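BT_4661 (Bacteroides thetaiotaomicron, PDB 4AK2) binds heparin and heparan sulphate as a SusE-like surface protein of the heparin utilisation locus, the part described here being its ligand-binding domain. Local coordinates at residues 186-189 against 190-194; 206-209 against 210-214; 158-161 against 162-166. All coordinates share one frame; numbering follows the deposited sequence.

Contact 1: 186-189 against 190-194; sequences NFLS and EMWNS. With NA (sodium ion), chain D.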
loop_
_atom_site.group_PDB
_atom_site.type_symbol
_atom_site.label_atom_id
_atom_site.label_comp_id
_atom_site.label_asym_id
_atom_site.label_seq_id
_atom_site.Cartn_x
_atom_site.Cartn_y
_atom_site.Cartn_z
ATOM N N ASN A 186 18.121 -5.673 -2.782
ATOM C CA ASN A 186 17.317 -4.544 -2.320
ATOM C C ASN A 186 16.599 -4.921 -1.036
ATOM O O ASN A 186 16.875 -5.994 -0.461
ATOM C CB ASN A 186 16.359 -4.028 -3.419
ATOM C CG ASN A 186 15.411 -5.080 -3.948
ATOM O OD1 ASN A 186 15.187 -6.130 -3.324
ATOM N ND2 ASN A 186 14.864 -4.826 -5.157
ATOM N N PHE A 187 15.701 -4.054 -0.551
ATOM C CA PHE A 187 15.124 -4.317 0.760
ATOM C C PHE A 187 14.355 -5.636 0.728
ATOM O O PHE A 187 14.432 -6.430 1.696
ATOM C CB PHE A 187 14.273 -3.161 1.243
ATOM C CG PHE A 187 13.836 -3.324 2.663
ATOM C CD1 PHE A 187 14.782 -3.367 3.693
ATOM C CD2 PHE A 187 12.488 -3.443 2.990
ATOM C CE1 PHE A 187 14.406 -3.513 5.028
ATOM C CE2 PHE A 187 12.110 -3.571 4.327
ATOM C CZ PHE A 187 13.058 -3.615 5.345
ATOM N N LEU A 188 13.622 -5.889 -0.367
ATOM C CA LEU A 188 12.850 -7.131 -0.421
ATOM C C LEU A 188 13.721 -8.368 -0.506
ATOM O O LEU A 188 13.388 -9.385 0.086
ATOM C CB LEU A 188 11.824 -7.137 -1.536
ATOM C CG LEU A 188 10.644 -6.200 -1.262
ATOM C CD1 LEU A 188 9.693 -6.275 -2.444
ATOM C CD2 LEU A 188 9.858 -6.537 0.015
ATOM N N SER A 189 14.833 -8.338 -1.248
ATOM C CA SER A 189 15.681 -9.523 -1.245
ATOM C C SER A 189 16.273 -9.779 0.128
ATOM O O SER A 189 16.422 -10.916 0.547
ATOM C CB SER A 189 16.762 -9.491 -2.347
ATOM O OG SER A 189 17.709 -8.459 -2.097
ATOM N N GLU A 190 16.594 -8.708 0.841
ATOM C CA GLU A 190 17.122 -8.846 2.186
ATOM C C GLU A 190 16.024 -9.461 3.118
ATOM O O GLU A 190 16.287 -10.412 3.886
ATOM C CB GLU A 190 17.592 -7.502 2.722
ATOM C CG GLU A 190 18.195 -7.669 4.091
ATOM C CD GLU A 190 18.789 -6.398 4.659
ATOM O OE1 GLU A 190 19.056 -5.452 3.882
ATOM O OE2 GLU A 190 19.005 -6.361 5.887
ATOM N N MET A 191 14.793 -8.945 3.047
ATOM C CA MET A 191 13.684 -9.519 3.806
ATOM C C MET A 191 13.468 -10.986 3.442
ATOM O O MET A 191 13.309 -11.847 4.319
ATOM C CB MET A 191 12.411 -8.714 3.592
ATOM C CG MET A 191 12.437 -7.337 4.253
ATOM S SD MET A 191 12.746 -7.337 6.030
ATOM C CE MET A 191 14.521 -7.004 6.122
ATOM N N TRP A 192 13.427 -11.288 2.151
ATOM C CA TRP A 192 13.207 -12.655 1.739
ATOM C C TRP A 192 14.262 -13.574 2.288
ATOM O O TRP A 192 13.968 -14.641 2.828
ATOM C CB TRP A 192 13.192 -12.740 0.199
ATOM C CG TRP A 192 11.810 -12.885 -0.370
ATOM C CD1 TRP A 192 11.344 -13.901 -1.218
ATOM C CD2 TRP A 192 10.620 -12.041 -0.097
ATOM N NE1 TRP A 192 10.010 -13.734 -1.497
ATOM C CE2 TRP A 192 9.513 -12.631 -0.872
ATOM C CE3 TRP A 192 10.379 -10.867 0.638
ATOM C CZ2 TRP A 192 8.244 -12.064 -0.869
ATOM C CZ3 TRP A 192 9.082 -10.328 0.641
ATOM C CH2 TRP A 192 8.053 -10.900 -0.103
ATOM N N ASN A 193 15.520 -13.165 2.123
ATOM C CA ASN A 193 16.613 -13.980 2.594
ATOM C C ASN A 193 16.575 -14.203 4.118
ATOM O O ASN A 193 16.942 -15.278 4.617
ATOM C CB ASN A 193 17.925 -13.369 2.136
ATOM C CG ASN A 193 18.077 -13.316 0.584
ATOM O OD1 ASN A 193 17.222 -13.772 -0.231
ATOM N ND2 ASN A 193 19.179 -12.716 0.167
ATOM N N SER A 194 16.068 -13.201 4.849
ATOM C CA SER A 194 15.934 -13.334 6.296
ATOM C C SER A 194 14.885 -14.374 6.715
ATOM O O SER A 194 14.986 -14.959 7.793
ATOM C CB SER A 194 15.599 -11.976 6.936
ATOM O OG SER A 194 14.222 -11.667 6.867
HETATM NA NA NA D . 13.575 -10.328 9.047
HETATM O O HOH W 1 14.869 -10.928 10.898
#
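A capping box opens helix 187-195, and its first turns join Asn-186, Phe-187, Leu-188 and Ser-189 to Glu-190, Met-191, Trp-192 and Asn-193. Asn-186 is the N-cap. Its OD1 accepts from Ser-189 N at 3.1 Å, nearly along the C=O axis, and Ser-189 OG accepts in return from Asn-186 N at 2.9 Å. Ser-189 can do this because chi1 of 67° places OG between its own N and carbonyl carbon, turned back toward the cap. Asn-186 ND2 is held by Ala-179 O. Regular helical bonds then follow, starting with Glu-190 N to Asn-186 O at 3.0 Å.

Met-191 crosses the Phe-187 ring obliquely, with only CG over a face. This CG sits 4.0 Å from the ring centroid, offset toward the rim, a CH-pi contact. The bent chain carries SD obliquely past the ring, 4.4 Å from the centroid, and brings CE to 3.7 Å from Phe-187 CE1. This is a Met-aromatic contact. The Phe-187 ring also stacks on His-175. Leu-188 and Trp-192 run side by side, with Leu-188 CD2 3.9 Å from Trp-192 CZ3, and the indole NE1 bonds to Ser-202 O.

Further along, Ser-194 OG donates to Met-191 O and binds a sodium ion at 2.6 Å, which Leu-235 O also binds. Ser-194 OG thus serves both a carbonyl and the sodium ion, and the two probably fix the rotation of the hydroxyl.

Contact 2: 206-209 against 210-214; sequences MSYF and ENTTN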
loop_
_atom_site.group_PDB
_atom_site.type_symbol
_atom_site.label_atom_id
_atom_site.label_comp_id
_atom_site.label_asym_id
_atom_site.label_seq_id
_atom_site.Cartn_x
_atom_site.Cartn_y
_atom_site.Cartn_z
ATOM N N MET A 206 5.558 -14.702 2.270
ATOM C CA MET A 206 4.293 -13.978 2.404
ATOM C C MET A 206 3.078 -14.888 2.280
ATOM O O MET A 206 1.949 -14.405 2.149
ATOM C CB MET A 206 4.220 -12.853 1.372
ATOM C CG MET A 206 5.044 -11.636 1.748
ATOM S SD MET A 206 4.569 -10.825 3.299
ATOM C CE MET A 206 2.827 -10.464 3.116
ATOM N N SER A 207 3.307 -16.203 2.333
ATOM C CA SER A 207 2.289 -17.173 1.986
ATOM C C SER A 207 1.712 -17.958 3.175
ATOM O O SER A 207 2.446 -18.521 3.959
ATOM C CB SER A 207 2.863 -18.183 0.952
ATOM O OG SER A 207 1.936 -19.260 0.743
ATOM N N TYR A 208 0.387 -17.980 3.256
ATOM C CA TYR A 208 -0.297 -18.875 4.179
ATOM C C TYR A 208 -0.013 -20.338 3.818
ATOM O O TYR A 208 0.326 -21.160 4.677
ATOM C CB TYR A 208 -1.804 -18.618 4.134
ATOM C CG TYR A 208 -2.590 -19.684 4.896
ATOM C CD1 TYR A 208 -2.864 -19.538 6.245
ATOM C CD2 TYR A 208 -3.048 -20.843 4.242
ATOM C CE1 TYR A 208 -3.553 -20.521 6.936
ATOM C CE2 TYR A 208 -3.740 -21.837 4.928
ATOM C CZ TYR A 208 -3.990 -21.677 6.268
ATOM O OH TYR A 208 -4.700 -22.677 6.953
ATOM N N PHE A 209 -0.201 -20.676 2.552
ATOM C CA PHE A 209 -0.113 -22.079 2.137
ATOM C C PHE A 209 1.283 -22.685 2.291
ATOM O O PHE A 209 1.396 -23.902 2.499
ATOM C CB PHE A 209 -0.689 -22.244 0.727
ATOM C CG PHE A 209 -2.176 -22.072 0.723
ATOM C CD1 PHE A 209 -2.998 -23.117 1.114
ATOM C CD2 PHE A 209 -2.751 -20.829 0.417
ATOM C CE1 PHE A 209 -4.372 -22.912 1.200
ATOM C CE2 PHE A 209 -4.119 -20.628 0.500
ATOM C CZ PHE A 209 -4.929 -21.681 0.867
ATOM N N GLU A 210 2.307 -21.833 2.319
ATOM C CA GLU A 210 3.693 -22.291 2.505
ATOM C C GLU A 210 4.156 -22.252 3.957
ATOM O O GLU A 210 5.300 -22.601 4.240
ATOM C CB GLU A 210 4.653 -21.481 1.616
ATOM C CG GLU A 210 4.266 -21.519 0.162
ATOM C CD GLU A 210 4.661 -22.811 -0.517
ATOM O OE1 GLU A 210 5.518 -23.544 -0.014
ATOM O OE2 GLU A 210 4.066 -23.105 -1.552
ATOM N N ASN A 211 3.264 -21.831 4.881
ATOM C CA ASN A 211 3.608 -21.646 6.290
ATOM C C ASN A 211 2.530 -22.179 7.226
ATOM O O ASN A 211 2.458 -21.715 8.356
ATOM C CB ASN A 211 3.892 -20.178 6.588
ATOM C CG ASN A 211 5.181 -19.700 5.945
ATOM O OD1 ASN A 211 6.269 -20.020 6.420
ATOM N ND2 ASN A 211 5.059 -18.925 4.866
ATOM N N THR A 212 1.728 -23.152 6.781
ATOM C CA THR A 212 0.548 -23.534 7.521
ATOM C C THR A 212 0.887 -24.011 8.923
ATOM O O THR A 212 0.075 -23.830 9.814
ATOM C CB THR A 212 -0.245 -24.626 6.821
ATOM O OG1 THR A 212 0.589 -25.773 6.635
ATOM C CG2 THR A 212 -0.764 -24.178 5.458
ATOM N N THR A 213 2.066 -24.586 9.142
ATOM C CA THR A 213 2.407 -25.113 10.466
ATOM C C THR A 213 3.338 -24.193 11.217
ATOM O O THR A 213 3.788 -24.533 12.309
ATOM C CB THR A 213 3.049 -26.517 10.428
ATOM O OG1 THR A 213 4.322 -26.413 9.777
ATOM C CG2 THR A 213 2.131 -27.502 9.716
ATOM N N ASN A 214 3.630 -23.028 10.630
ATOM C CA ASN A 214 4.483 -22.059 11.310
ATOM C C ASN A 214 4.176 -20.636 10.903
ATOM O O ASN A 214 5.056 -19.891 10.452
ATOM C CB ASN A 214 5.992 -22.409 11.176
ATOM C CG ASN A 214 6.437 -22.774 9.759
ATOM O OD1 ASN A 214 6.949 -23.892 9.537
ATOM N ND2 ASN A 214 6.237 -21.892 8.819
HETATM O O HOH W 2 -2.714 -23.409 9.416
HETATM O O HOH W 3 2.551 -25.145 4.684
#
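Tyr-208 and Thr-212 cross at about a right angle, with the methyl CG2 of Thr-212 set obliquely to the phenol ring. CG2 lies 3.8 Å from Tyr-208 CE2 and also rests against the Tyr-208 carbonyl oxygen. The Tyr-208 ring in turn sends its CD2 over the centre of the Phe-209 ring, 3.6 Å above the plane. Beyond the methyl contact, a water is hydrogen-bonded to Tyr-208 OH and donates to the backbone Thr-212 O.

The backbone beneath these side chains makes two successive type I beta turns, 208-211 and 211-214, in the loop between helix 187-195 and strand 220-222. Asn-211 N donates to Tyr-208 O, closing the first turn. A second water donates to Phe-209 O and accepts from Thr-212 N.

Asn-211 folds its amide back along the turn. ND2 reaches Ser-207 O at 2.8 Å, in the carbonyl plane, and that oxygen lies only 3° out of the amide plane. ND2 also bonds to Lys-204 O and OD1 to Tyr-195 OH, so both ends of the amide are held and its flip is fixed. A chi1 of 172° swings Ser-207 OG round beside the carbonyl carbon, toward Glu-210 N, from which it accepts at 3.0 Å; OG is also hydrogen-bonded to Asp-159 OD2. Glu-210 lays its CG 3.3 Å from that same OG, then bends at chi2 so that its carboxylate meets Arg-203 in a salt bridge.

Contact 3: 158-161 against 162-166; sequences LDYR and RDFFY. With NA (sodium ion), chain C; SGN (2-deoxy-6-O-sulfo-2-(sulfoamino)-alpha-D-glucopyranose), chain B; IDS (2-O-sulfo-alpha-L-idopyranuronic acid), chain E; IDS (2-O-sulfo-alpha-L-idopyranuronic acid), chain F.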
loop_
_atom_site.group_PDB
_atom_site.type_symbol
_atom_site.label_atom_id
_atom_site.label_comp_id
_atom_site.label_asym_id
_atom_site.label_seq_id
_atom_site.Cartn_x
_atom_site.Cartn_y
_atom_site.Cartn_z
ATOM N N LEU A 158 -7.162 -17.276 -0.547
ATOM C CA LEU A 158 -6.532 -16.021 -0.990
ATOM C C LEU A 158 -5.086 -15.994 -0.490
ATOM O O LEU A 158 -4.832 -16.256 0.678
ATOM C CB LEU A 158 -7.330 -14.858 -0.366
ATOM C CG LEU A 158 -6.936 -13.459 -0.867
ATOM C CD1 LEU A 158 -7.344 -13.264 -2.342
ATOM C CD2 LEU A 158 -7.613 -12.395 -0.033
ATOM N N ASP A 159 -4.115 -15.771 -1.380
ATOM C CA ASP A 159 -2.711 -15.846 -0.952
ATOM C C ASP A 159 -1.807 -14.992 -1.804
ATOM O O ASP A 159 -2.000 -14.948 -3.027
ATOM C CB ASP A 159 -2.251 -17.306 -1.034
ATOM C CG ASP A 159 -1.113 -17.661 -0.111
ATOM O OD1 ASP A 159 -1.023 -17.091 0.989
ATOM O OD2 ASP A 159 -0.294 -18.558 -0.465
ATOM N N TYR A 160 -0.837 -14.322 -1.189
ATOM C CA TYR A 160 0.205 -13.663 -1.989
ATOM C C TYR A 160 0.868 -14.678 -2.901
ATOM O O TYR A 160 1.007 -15.860 -2.594
ATOM C CB TYR A 160 1.228 -13.011 -1.078
ATOM C CG TYR A 160 0.812 -11.661 -0.500
ATOM C CD1 TYR A 160 1.069 -10.490 -1.193
ATOM C CD2 TYR A 160 0.180 -11.557 0.764
ATOM C CE1 TYR A 160 0.727 -9.233 -0.696
ATOM C CE2 TYR A 160 -0.156 -10.331 1.248
ATOM C CZ TYR A 160 0.110 -9.180 0.570
ATOM O OH TYR A 160 -0.211 -7.950 1.120
ATOM N N ARG A 161 1.347 -14.142 -4.030
ATOM C CA ARG A 161 1.896 -14.997 -5.134
ATOM C C ARG A 161 3.192 -14.521 -5.769
ATOM O O ARG A 161 4.108 -15.350 -5.971
ATOM C CB ARG A 161 0.840 -15.240 -6.220
ATOM C CG ARG A 161 1.278 -16.124 -7.411
ATOM C CD ARG A 161 1.746 -17.503 -6.944
ATOM N NE ARG A 161 2.138 -18.349 -8.074
ATOM C CZ ARG A 161 3.337 -18.314 -8.649
ATOM N NH1 ARG A 161 4.281 -17.465 -8.215
ATOM N NH2 ARG A 161 3.581 -19.090 -9.695
ATOM N N ARG A 162 3.245 -13.265 -6.203
ATOM C CA ARG A 162 4.316 -12.814 -7.121
ATOM C C ARG A 162 4.283 -11.295 -7.136
ATOM O O ARG A 162 3.381 -10.680 -6.545
ATOM C CB ARG A 162 4.104 -13.354 -8.556
ATOM C CG ARG A 162 2.800 -12.975 -9.201
ATOM C CD ARG A 162 2.730 -13.243 -10.705
ATOM N NE ARG A 162 2.782 -14.671 -11.057
ATOM C CZ ARG A 162 1.754 -15.512 -11.091
ATOM N NH1 ARG A 162 0.546 -15.132 -10.631
ATOM N NH2 ARG A 162 1.934 -16.765 -11.518
ATOM N N ASP A 163 5.230 -10.678 -7.831
ATOM C CA ASP A 163 5.235 -9.265 -8.162
ATOM C C ASP A 163 5.196 -8.426 -6.868
ATOM O O ASP A 163 4.277 -7.607 -6.667
ATOM C CB ASP A 163 4.100 -8.910 -9.141
ATOM C CG ASP A 163 4.236 -9.593 -10.500
ATOM O OD1 ASP A 163 5.344 -10.003 -10.852
ATOM O OD2 ASP A 163 3.202 -9.697 -11.146
ATOM N N PHE A 164 6.214 -8.608 -6.047
ATOM C CA PHE A 164 6.365 -7.868 -4.809
ATOM C C PHE A 164 7.243 -6.658 -5.072
ATOM O O PHE A 164 8.272 -6.749 -5.759
ATOM C CB PHE A 164 6.998 -8.741 -3.733
ATOM C CG PHE A 164 6.227 -9.987 -3.418
ATOM C CD1 PHE A 164 5.242 -9.975 -2.448
ATOM C CD2 PHE A 164 6.491 -11.188 -4.092
ATOM C CE1 PHE A 164 4.537 -11.117 -2.152
ATOM C CE2 PHE A 164 5.788 -12.343 -3.806
ATOM C CZ PHE A 164 4.795 -12.314 -2.842
ATOM N N PHE A 165 6.846 -5.501 -4.557
ATOM C CA PHE A 165 7.584 -4.247 -4.739
ATOM C C PHE A 165 7.628 -3.546 -3.379
ATOM O O PHE A 165 6.603 -3.572 -2.615
ATOM C CB PHE A 165 6.885 -3.268 -5.662
ATOM C CG PHE A 165 6.715 -3.757 -7.096
ATOM C CD1 PHE A 165 5.705 -4.704 -7.412
ATOM C CD2 PHE A 165 7.491 -3.232 -8.144
ATOM C CE1 PHE A 165 5.497 -5.135 -8.706
ATOM C CE2 PHE A 165 7.258 -3.665 -9.448
ATOM C CZ PHE A 165 6.279 -4.614 -9.726
ATOM N N TYR A 166 8.703 -2.858 -3.069
ATOM C CA TYR A 166 8.794 -2.080 -1.855
ATOM C C TYR A 166 9.275 -0.687 -2.132
ATOM O O TYR A 166 10.261 -0.493 -2.911
ATOM C CB TYR A 166 9.768 -2.753 -0.864
ATOM C CG TYR A 166 9.893 -2.034 0.455
ATOM C CD1 TYR A 166 9.013 -2.328 1.492
ATOM C CD2 TYR A 166 10.887 -1.096 0.678
ATOM C CE1 TYR A 166 9.108 -1.687 2.708
ATOM C CE2 TYR A 166 11.006 -0.425 1.885
ATOM C CZ TYR A 166 10.080 -0.738 2.905
ATOM O OH TYR A 166 10.120 -0.163 4.168
HETATM NA NA NA C . 1.829 -6.438 -7.575
HETATM C C1 SGN B . 9.012 -19.632 -7.746
HETATM C C2 SGN B . 7.707 -18.952 -8.170
HETATM C C3 SGN B . 7.723 -18.767 -9.692
HETATM C C4 SGN B . 8.984 -18.048 -10.136
HETATM C C5 SGN B . 10.245 -18.772 -9.653
HETATM C C6 SGN B . 11.482 -17.908 -9.923
HETATM N N2 SGN B . 6.573 -19.743 -7.707
HETATM O O1 SGN B . 9.045 -20.983 -8.196
HETATM O O3 SGN B . 6.574 -17.989 -10.030
HETATM O O4 SGN B . 9.081 -18.114 -11.568
HETATM O O5 SGN B . 10.132 -18.894 -8.234
HETATM O O6 SGN B . 12.652 -18.595 -9.518
HETATM S S1 SGN B . 6.015 -19.685 -6.215
HETATM O O1S SGN B . 4.645 -20.146 -6.246
HETATM O O2S SGN B . 6.810 -20.448 -5.288
HETATM O O3S SGN B . 6.078 -18.180 -5.795
HETATM S S2 SGN B . 14.008 -17.866 -9.532
HETATM O O4S SGN B . 14.385 -17.588 -10.917
HETATM O O5S SGN B . 15.071 -18.926 -8.867
HETATM O O6S SGN B . 13.900 -16.695 -8.652
HETATM C C1 IDS E . 9.033 -16.846 -12.246
HETATM C C2 IDS E . 9.530 -17.060 -13.685
HETATM C C3 IDS E . 8.514 -17.784 -14.581
HETATM C C4 IDS E . 7.089 -17.242 -14.437
HETATM C C5 IDS E . 6.731 -17.176 -12.944
HETATM C C6 IDS E . 5.359 -16.640 -12.630
HETATM O O2 IDS E . 9.823 -15.779 -14.262
HETATM O O3 IDS E . 8.513 -19.187 -14.310
HETATM O O4 IDS E . 6.987 -15.928 -14.999
HETATM O O5 IDS E . 7.697 -16.345 -12.271
HETATM O O6A IDS E . 4.346 -17.273 -13.002
HETATM O O6B IDS E . 5.312 -15.546 -12.013
HETATM S S IDS E . 11.230 -15.097 -14.102
HETATM O O1S IDS E . 11.168 -13.736 -14.641
HETATM O O2S IDS E . 11.543 -15.112 -12.658
HETATM O O3S IDS E . 12.112 -15.989 -14.860
HETATM C C1 IDS F . 3.092 -11.975 -16.123
HETATM C C2 IDS F . 2.260 -11.377 -15.018
HETATM C C3 IDS F . 2.867 -10.106 -14.369
HETATM C C4 IDS F . 3.390 -9.136 -15.418
HETATM C C5 IDS F . 4.324 -9.921 -16.347
HETATM C C6 IDS F . 5.030 -9.032 -17.323
HETATM O O2 IDS F . 0.935 -11.175 -15.529
HETATM O O3 IDS F . 3.944 -10.504 -13.508
HETATM O O4 IDS F . 2.256 -8.613 -16.122
HETATM O O5 IDS F . 3.576 -10.960 -16.990
HETATM O O6A IDS F . 5.737 -8.118 -16.843
HETATM O O6B IDS F . 4.896 -9.221 -18.546
HETATM S S IDS F . -0.285 -11.077 -14.606
HETATM O O1S IDS F . -1.405 -11.470 -15.472
HETATM O O2S IDS F . -0.047 -12.001 -13.492
HETATM O O3S IDS F . -0.364 -9.657 -14.152
HETATM O O HOH W 4 1.488 -4.243 -8.865
#
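Arg-161 and Arg-162 sit at the corner between strands 157-161 and 163-168, lining the glycan pocket. CB of Arg-161 lies against Arg-162 N. CG, anti to the backbone N (chi1 -179°), rests over one face of the Arg-162 guanidinium, 3.4 Å from NH1. The bend at chi2 then sends CD toward the sugar, 4.0 Å from SGN O1S. NE bonds to Gln-261 O. At the tip, NH1 (3.0 Å) and NH2 both donate to SGN O3, which lies in the guanidinium plane. One face carries SGN O1S over its centre, the opposite face Arg-162 NH2. Replacing Arg-161 with an alanine would probably deprive SGN O3 of both guanidinium donors, leave Gln-261 O without its NE partner and open a gap over one face of the Arg-162 guanidinium.

The guanidinium planes lie 30° apart; nearby sulfates and carboxylate probably offset their charges. Phe-164 packs CE1 on Tyr-160 CD1 at 3.7 Å. Asp-163 O binds a sodium ion with Ser-270, and OD2 accepts from IDS (chain F) O3. Arg-162 NH1 bonds to Gln-250 OE1, NH2 donates to IDS (chain E) O6A at 2.9 Å, and NE to its other carboxylate oxygen, O6B, at 2.8 Å, nearly straight at 169°.

From the N terminus the chain meets contact 3 first, then contact 1, then contact 2. They follow in series, and none nests in or crosses another. Each is local: contact 3 turns the corner between two strands, contact 1 starts helix 187-195, and contact 2 closes two turns in the loop beyond it. Packing in space joins them. Leu-188 and Phe-187 of the helix lie on strand 163-168 at Phe-164, Phe-165 and Tyr-166. Trp-192 touches Met-206, which also meets Tyr-160. Asp-159 joins the 206-214 loop to strand 157-161, in part through Tyr-208 N. Helix and loop are thus both fastened to the strands that carry the glycan-binding arginines.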